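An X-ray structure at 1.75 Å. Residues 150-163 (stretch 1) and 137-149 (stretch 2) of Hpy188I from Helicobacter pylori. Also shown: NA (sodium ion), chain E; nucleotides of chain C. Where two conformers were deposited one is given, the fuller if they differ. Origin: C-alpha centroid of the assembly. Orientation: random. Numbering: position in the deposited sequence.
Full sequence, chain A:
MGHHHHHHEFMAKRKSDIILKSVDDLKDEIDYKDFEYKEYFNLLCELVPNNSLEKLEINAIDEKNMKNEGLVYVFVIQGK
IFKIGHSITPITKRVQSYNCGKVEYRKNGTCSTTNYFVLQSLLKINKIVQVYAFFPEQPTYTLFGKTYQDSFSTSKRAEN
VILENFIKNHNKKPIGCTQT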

# COMPACT_ATOMS: atom_id res chain seq x y z
N ASP A 150 13.19 -12.75 -0.44
CA ASP A 150 11.98 -12.50 -1.22
C ASP A 150 11.81 -11.02 -1.50
O ASP A 150 12.73 -10.23 -1.23
CB ASP A 150 10.77 -13.11 -0.50
CG ASP A 150 10.59 -12.57 0.90
OD1 ASP A 150 10.96 -11.41 1.15
OD2 ASP A 150 10.10 -13.33 1.75
N SER A 151 10.63 -10.66 -2.00
CA SER A 151 10.36 -9.30 -2.45
C SER A 151 9.82 -8.43 -1.33
O SER A 151 9.67 -7.23 -1.53
CB SER A 151 9.33 -9.34 -3.56
OG SER A 151 8.16 -9.99 -3.10
N PHE A 152 9.53 -9.02 -0.17
CA PHE A 152 8.83 -8.31 0.91
C PHE A 152 9.78 -7.44 1.72
O PHE A 152 10.97 -7.79 1.92
CB PHE A 152 8.20 -9.33 1.88
CG PHE A 152 6.89 -9.91 1.43
CD1 PHE A 152 6.58 -10.12 0.10
CD2 PHE A 152 5.94 -10.27 2.39
CE1 PHE A 152 5.35 -10.65 -0.26
CE2 PHE A 152 4.73 -10.82 2.04
CZ PHE A 152 4.42 -11.01 0.71
N SER A 153 9.27 -6.33 2.24
CA SER A 153 9.95 -5.60 3.32
C SER A 153 10.03 -6.52 4.53
O SER A 153 9.20 -7.42 4.68
CB SER A 153 9.22 -4.32 3.70
OG SER A 153 7.98 -4.57 4.34
N THR A 154 11.02 -6.31 5.40
CA THR A 154 11.18 -7.21 6.55
C THR A 154 10.01 -7.06 7.52
O THR A 154 9.61 -8.04 8.15
CB THR A 154 12.55 -7.02 7.27
OG1 THR A 154 12.65 -5.69 7.80
CG2 THR A 154 13.71 -7.29 6.32
N SER A 155 9.44 -5.86 7.61
CA SER A 155 8.29 -5.64 8.48
C SER A 155 7.05 -6.37 7.95
O SER A 155 6.30 -6.93 8.75
CB SER A 155 8.01 -4.15 8.72
OG SER A 155 7.55 -3.47 7.58
N LYS A 156 6.85 -6.36 6.63
CA LYS A 156 5.73 -7.13 6.04
C LYS A 156 5.91 -8.63 6.21
O LYS A 156 4.96 -9.32 6.59
CB LYS A 156 5.49 -6.78 4.57
CG LYS A 156 4.18 -7.41 4.03
CD LYS A 156 3.73 -6.80 2.71
CE LYS A 156 2.75 -7.76 1.99
NZ LYS A 156 1.49 -7.96 2.73
N ARG A 157 7.10 -9.16 5.94
CA ARG A 157 7.33 -10.59 6.14
C ARG A 157 7.12 -10.96 7.61
O ARG A 157 6.47 -11.96 7.90
CB ARG A 157 8.71 -11.01 5.65
CG ARG A 157 9.05 -12.48 5.91
CD ARG A 157 8.02 -13.44 5.30
NE ARG A 157 8.00 -13.36 3.83
CZ ARG A 157 6.94 -13.61 3.05
NH1 ARG A 157 5.75 -13.96 3.56
NH2 ARG A 157 7.04 -13.48 1.73
N ALA A 158 7.63 -10.14 8.53
CA ALA A 158 7.49 -10.39 9.96
C ALA A 158 6.02 -10.44 10.36
O ALA A 158 5.62 -11.32 11.12
CB ALA A 158 8.23 -9.32 10.80
N GLU A 159 5.23 -9.51 9.84
CA GLU A 159 3.79 -9.45 10.10
C GLU A 159 3.12 -10.72 9.59
O GLU A 159 2.23 -11.27 10.25
CB GLU A 159 3.18 -8.26 9.39
CG GLU A 159 1.65 -8.18 9.43
CD GLU A 159 1.12 -7.32 8.33
OE1 GLU A 159 1.15 -7.74 7.16
OE2 GLU A 159 0.69 -6.18 8.60
N ASN A 160 3.53 -11.17 8.41
CA ASN A 160 2.98 -12.37 7.81
C ASN A 160 3.26 -13.62 8.64
O ASN A 160 2.35 -14.43 8.88
CB ASN A 160 3.51 -12.55 6.39
CG ASN A 160 3.02 -13.82 5.77
OD1 ASN A 160 3.76 -14.79 5.67
ND2 ASN A 160 1.74 -13.85 5.41
N VAL A 161 4.51 -13.79 9.05
CA VAL A 161 4.95 -14.91 9.86
C VAL A 161 4.17 -14.94 11.18
O VAL A 161 3.67 -15.99 11.61
CB VAL A 161 6.48 -14.85 10.12
CG1 VAL A 161 6.92 -15.87 11.15
CG2 VAL A 161 7.25 -15.06 8.81
N ILE A 162 4.08 -13.77 11.81
CA ILE A 162 3.39 -13.64 13.08
C ILE A 162 1.90 -13.95 12.95
O ILE A 162 1.35 -14.68 13.78
CB ILE A 162 3.63 -12.22 13.68
CG1 ILE A 162 5.07 -12.11 14.16
CG2 ILE A 162 2.66 -11.93 14.82
CD1 ILE A 162 5.53 -10.66 14.49
N LEU A 163 1.24 -13.42 11.93
CA LEU A 163 -0.21 -13.60 11.75
C LEU A 163 -0.56 -15.04 11.41
O LEU A 163 -1.55 -15.60 11.90
CB LEU A 163 -0.75 -12.68 10.65
CG LEU A 163 -1.55 -11.45 11.06
CD1 LEU A 163 -2.07 -10.75 9.78
CD2 LEU A 163 -2.71 -11.82 11.99
NA NA E . -1.17 -5.36 7.51
P DA C 8 0.08 -9.28 -0.51
OP1 DA C 8 0.67 -9.79 0.76
OP2 DA C 8 0.63 -9.72 -1.81
O5' DA C 8 -1.48 -9.57 -0.47
C5' DA C 8 -2.26 -9.05 0.60
C4' DA C 8 -3.73 -9.26 0.33
O4' DA C 8 -4.10 -8.60 -0.89
C3' DA C 8 -4.13 -10.72 0.14
O3' DA C 8 -4.77 -11.17 1.34
C2' DA C 8 -5.08 -10.70 -1.05
C1' DA C 8 -5.27 -9.22 -1.35
N9 DA C 8 -5.44 -8.89 -2.76
C8 DA C 8 -4.50 -8.89 -3.76
N7 DA C 8 -4.97 -8.53 -4.93
C5 DA C 8 -6.31 -8.27 -4.68
C6 DA C 8 -7.36 -7.84 -5.51
N6 DA C 8 -7.21 -7.58 -6.82
N1 DA C 8 -8.58 -7.69 -4.96
C2 DA C 8 -8.72 -7.95 -3.64
N3 DA C 8 -7.81 -8.34 -2.76
C4 DA C 8 -6.61 -8.48 -3.35
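Stretch 2 (137-149) EQPTYTLFGKTYQ

At the apolar centre of the contact, Leu 143 of stretch 2 points toward the helix of stretch 1, residues 154-163. Its CD1 lies 3.9 Å from Ala 158 CB and 3.7 Å from Arg 157 CG. The CA atoms of Leu 143 and Ala 158 are 6.8 Å apart. Farther along the helix, Phe 144 CZ meets Ile 162 CD1 at 4.0 Å, and Phe 144 CD2 meets Val 161 CG1 at 4.3 Å. Val 161 CG2 also lies 4.0 Å from Tyr 148 CZ.

Stretch 2 is a β-hairpin that packs against this helix. Its two strands are joined by a type I' turn from Leu 143 to Lys 146. Phe 144 and Gly 145 both have positive phi there. Backbone pairing is antiparallel: Tyr 141 N donates to Tyr 148 O (2.9 Å), and Tyr 148 N to Tyr 141 O (2.8 Å). The helix and the strand of Tyr 141 run in broadly the same direction, with a signed crossing angle of -42° and a closest axis approach of 9.7 Å.

Two tyrosine rings receive CH groups over a face. Arg 157 CG is 4.1 Å from the centroid of the Tyr 148 ring, and Thr 154 CG2 is 3.9 Å from that of Tyr 141. Thus the aliphatic part of Arg 157 packs on the hairpin while its guanidinium remains available for polar contacts.

The polar edge centres on Asp 150, which follows Gln 149 in the chain. Tyr 141 OH donates to Asp 150 OD1 (2.7 Å), which also accepts from Phe 152 N (3.1 Å). Asp 150 OD2 forms a salt bridge with Arg 157 NE (3.0 Å). The carboxylate therefore ties hairpin to helix. Water 1 donates to Pro 139 O (2.6 Å) and Asp 150 O (2.7 Å), bridging the two stretches.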

# COMPACT_ATOMS: atom_id res chain seq x y z
N GLU A 137 17.90 -7.40 -7.33
CA GLU A 137 18.36 -8.53 -6.54
C GLU A 137 17.74 -8.44 -5.16
O GLU A 137 17.60 -7.34 -4.61
CB GLU A 137 19.88 -8.54 -6.43
CG GLU A 137 20.61 -8.74 -7.75
CD GLU A 137 22.11 -8.82 -7.56
OE1 GLU A 137 22.55 -9.17 -6.44
OE2 GLU A 137 22.85 -8.54 -8.53
N GLN A 138 17.37 -9.59 -4.61
CA GLN A 138 16.73 -9.64 -3.31
C GLN A 138 17.75 -10.05 -2.25
O GLN A 138 18.44 -11.04 -2.41
CB GLN A 138 15.59 -10.63 -3.33
CG GLN A 138 14.53 -10.31 -4.39
CD GLN A 138 13.46 -11.37 -4.47
OE1 GLN A 138 13.60 -12.46 -3.89
NE2 GLN A 138 12.39 -11.09 -5.20
N PRO A 139 17.84 -9.28 -1.16
CA PRO A 139 18.73 -9.64 -0.09
C PRO A 139 18.20 -10.81 0.73
O PRO A 139 17.00 -11.08 0.72
CB PRO A 139 18.74 -8.37 0.78
CG PRO A 139 17.43 -7.80 0.59
CD PRO A 139 17.11 -8.04 -0.85
N THR A 140 19.10 -11.49 1.42
CA THR A 140 18.70 -12.49 2.41
C THR A 140 18.58 -11.79 3.76
O THR A 140 19.35 -10.87 4.07
CB THR A 140 19.71 -13.64 2.50
OG1 THR A 140 20.97 -13.13 2.97
CG2 THR A 140 19.89 -14.30 1.15
N TYR A 141 17.60 -12.20 4.55
CA TYR A 141 17.39 -11.62 5.88
C TYR A 141 16.90 -12.68 6.85
O TYR A 141 16.40 -13.72 6.44
CB TYR A 141 16.45 -10.42 5.84
CG TYR A 141 15.05 -10.66 5.30
CD1 TYR A 141 14.00 -10.98 6.14
CD2 TYR A 141 14.77 -10.52 3.94
CE1 TYR A 141 12.70 -11.17 5.65
CE2 TYR A 141 13.48 -10.71 3.44
CZ TYR A 141 12.45 -11.03 4.31
OH TYR A 141 11.19 -11.22 3.83
N THR A 142 17.07 -12.38 8.14
CA THR A 142 16.72 -13.30 9.20
C THR A 142 15.59 -12.74 10.05
O THR A 142 15.57 -11.55 10.38
CB THR A 142 17.93 -13.60 10.10
OG1 THR A 142 18.98 -14.14 9.30
CG2 THR A 142 17.56 -14.60 11.20
N LEU A 143 14.63 -13.60 10.37
CA LEU A 143 13.53 -13.26 11.26
C LEU A 143 13.27 -14.47 12.15
O LEU A 143 12.96 -15.55 11.65
CB LEU A 143 12.26 -12.93 10.48
CG LEU A 143 12.15 -11.58 9.77
CD1 LEU A 143 10.90 -11.54 8.93
CD2 LEU A 143 12.17 -10.43 10.78
N PHE A 144 13.43 -14.28 13.46
CA PHE A 144 13.15 -15.33 14.42
C PHE A 144 13.93 -16.61 14.09
O PHE A 144 13.40 -17.72 14.14
CB PHE A 144 11.64 -15.58 14.49
CG PHE A 144 10.84 -14.31 14.54
CD1 PHE A 144 10.97 -13.44 15.61
CD2 PHE A 144 9.98 -13.97 13.51
CE1 PHE A 144 10.23 -12.26 15.67
CE2 PHE A 144 9.24 -12.79 13.54
CZ PHE A 144 9.37 -11.93 14.63
N GLY A 145 15.20 -16.42 13.74
CA GLY A 145 16.10 -17.53 13.45
C GLY A 145 15.89 -18.27 12.13
O GLY A 145 16.51 -19.30 11.90
N LYS A 146 15.03 -17.74 11.26
CA LYS A 146 14.82 -18.34 9.95
C LYS A 146 15.23 -17.34 8.87
O LYS A 146 15.10 -16.13 9.05
CB LYS A 146 13.36 -18.77 9.76
CG LYS A 146 13.05 -19.27 8.35
CD LYS A 146 11.78 -20.09 8.27
CE LYS A 146 11.40 -20.33 6.81
NZ LYS A 146 9.97 -20.73 6.64
N THR A 147 15.73 -17.86 7.75
CA THR A 147 16.25 -17.04 6.66
C THR A 147 15.26 -16.92 5.51
O THR A 147 14.58 -17.89 5.15
CB THR A 147 17.60 -17.58 6.15
OG1 THR A 147 18.53 -17.65 7.23
CG2 THR A 147 18.17 -16.68 5.05
N TYR A 148 15.19 -15.73 4.93
CA TYR A 148 14.26 -15.41 3.85
C TYR A 148 15.02 -14.72 2.73
O TYR A 148 16.01 -14.04 2.96
CB TYR A 148 13.16 -14.48 4.36
CG TYR A 148 12.30 -15.12 5.42
CD1 TYR A 148 11.13 -15.80 5.09
CD2 TYR A 148 12.68 -15.07 6.76
CE1 TYR A 148 10.36 -16.40 6.06
CE2 TYR A 148 11.91 -15.67 7.74
CZ TYR A 148 10.75 -16.34 7.38
OH TYR A 148 9.99 -16.94 8.35
N GLN A 149 14.54 -14.91 1.50
CA GLN A 149 14.99 -14.10 0.39
C GLN A 149 13.79 -13.92 -0.50
O GLN A 149 13.37 -14.84 -1.19
CB GLN A 149 16.13 -14.78 -0.38
CG GLN A 149 16.72 -13.91 -1.49
CD GLN A 149 17.79 -14.64 -2.28
OE1 GLN A 149 17.66 -15.83 -2.57
NE2 GLN A 149 18.87 -13.93 -2.60
O HOH W 1 14.64 -10.07 0.65
O HOH W 2 -0.19 -5.84 5.42
O HOH W 3 -2.54 -7.27 6.46
O HOH W 4 -2.91 -5.62 9.11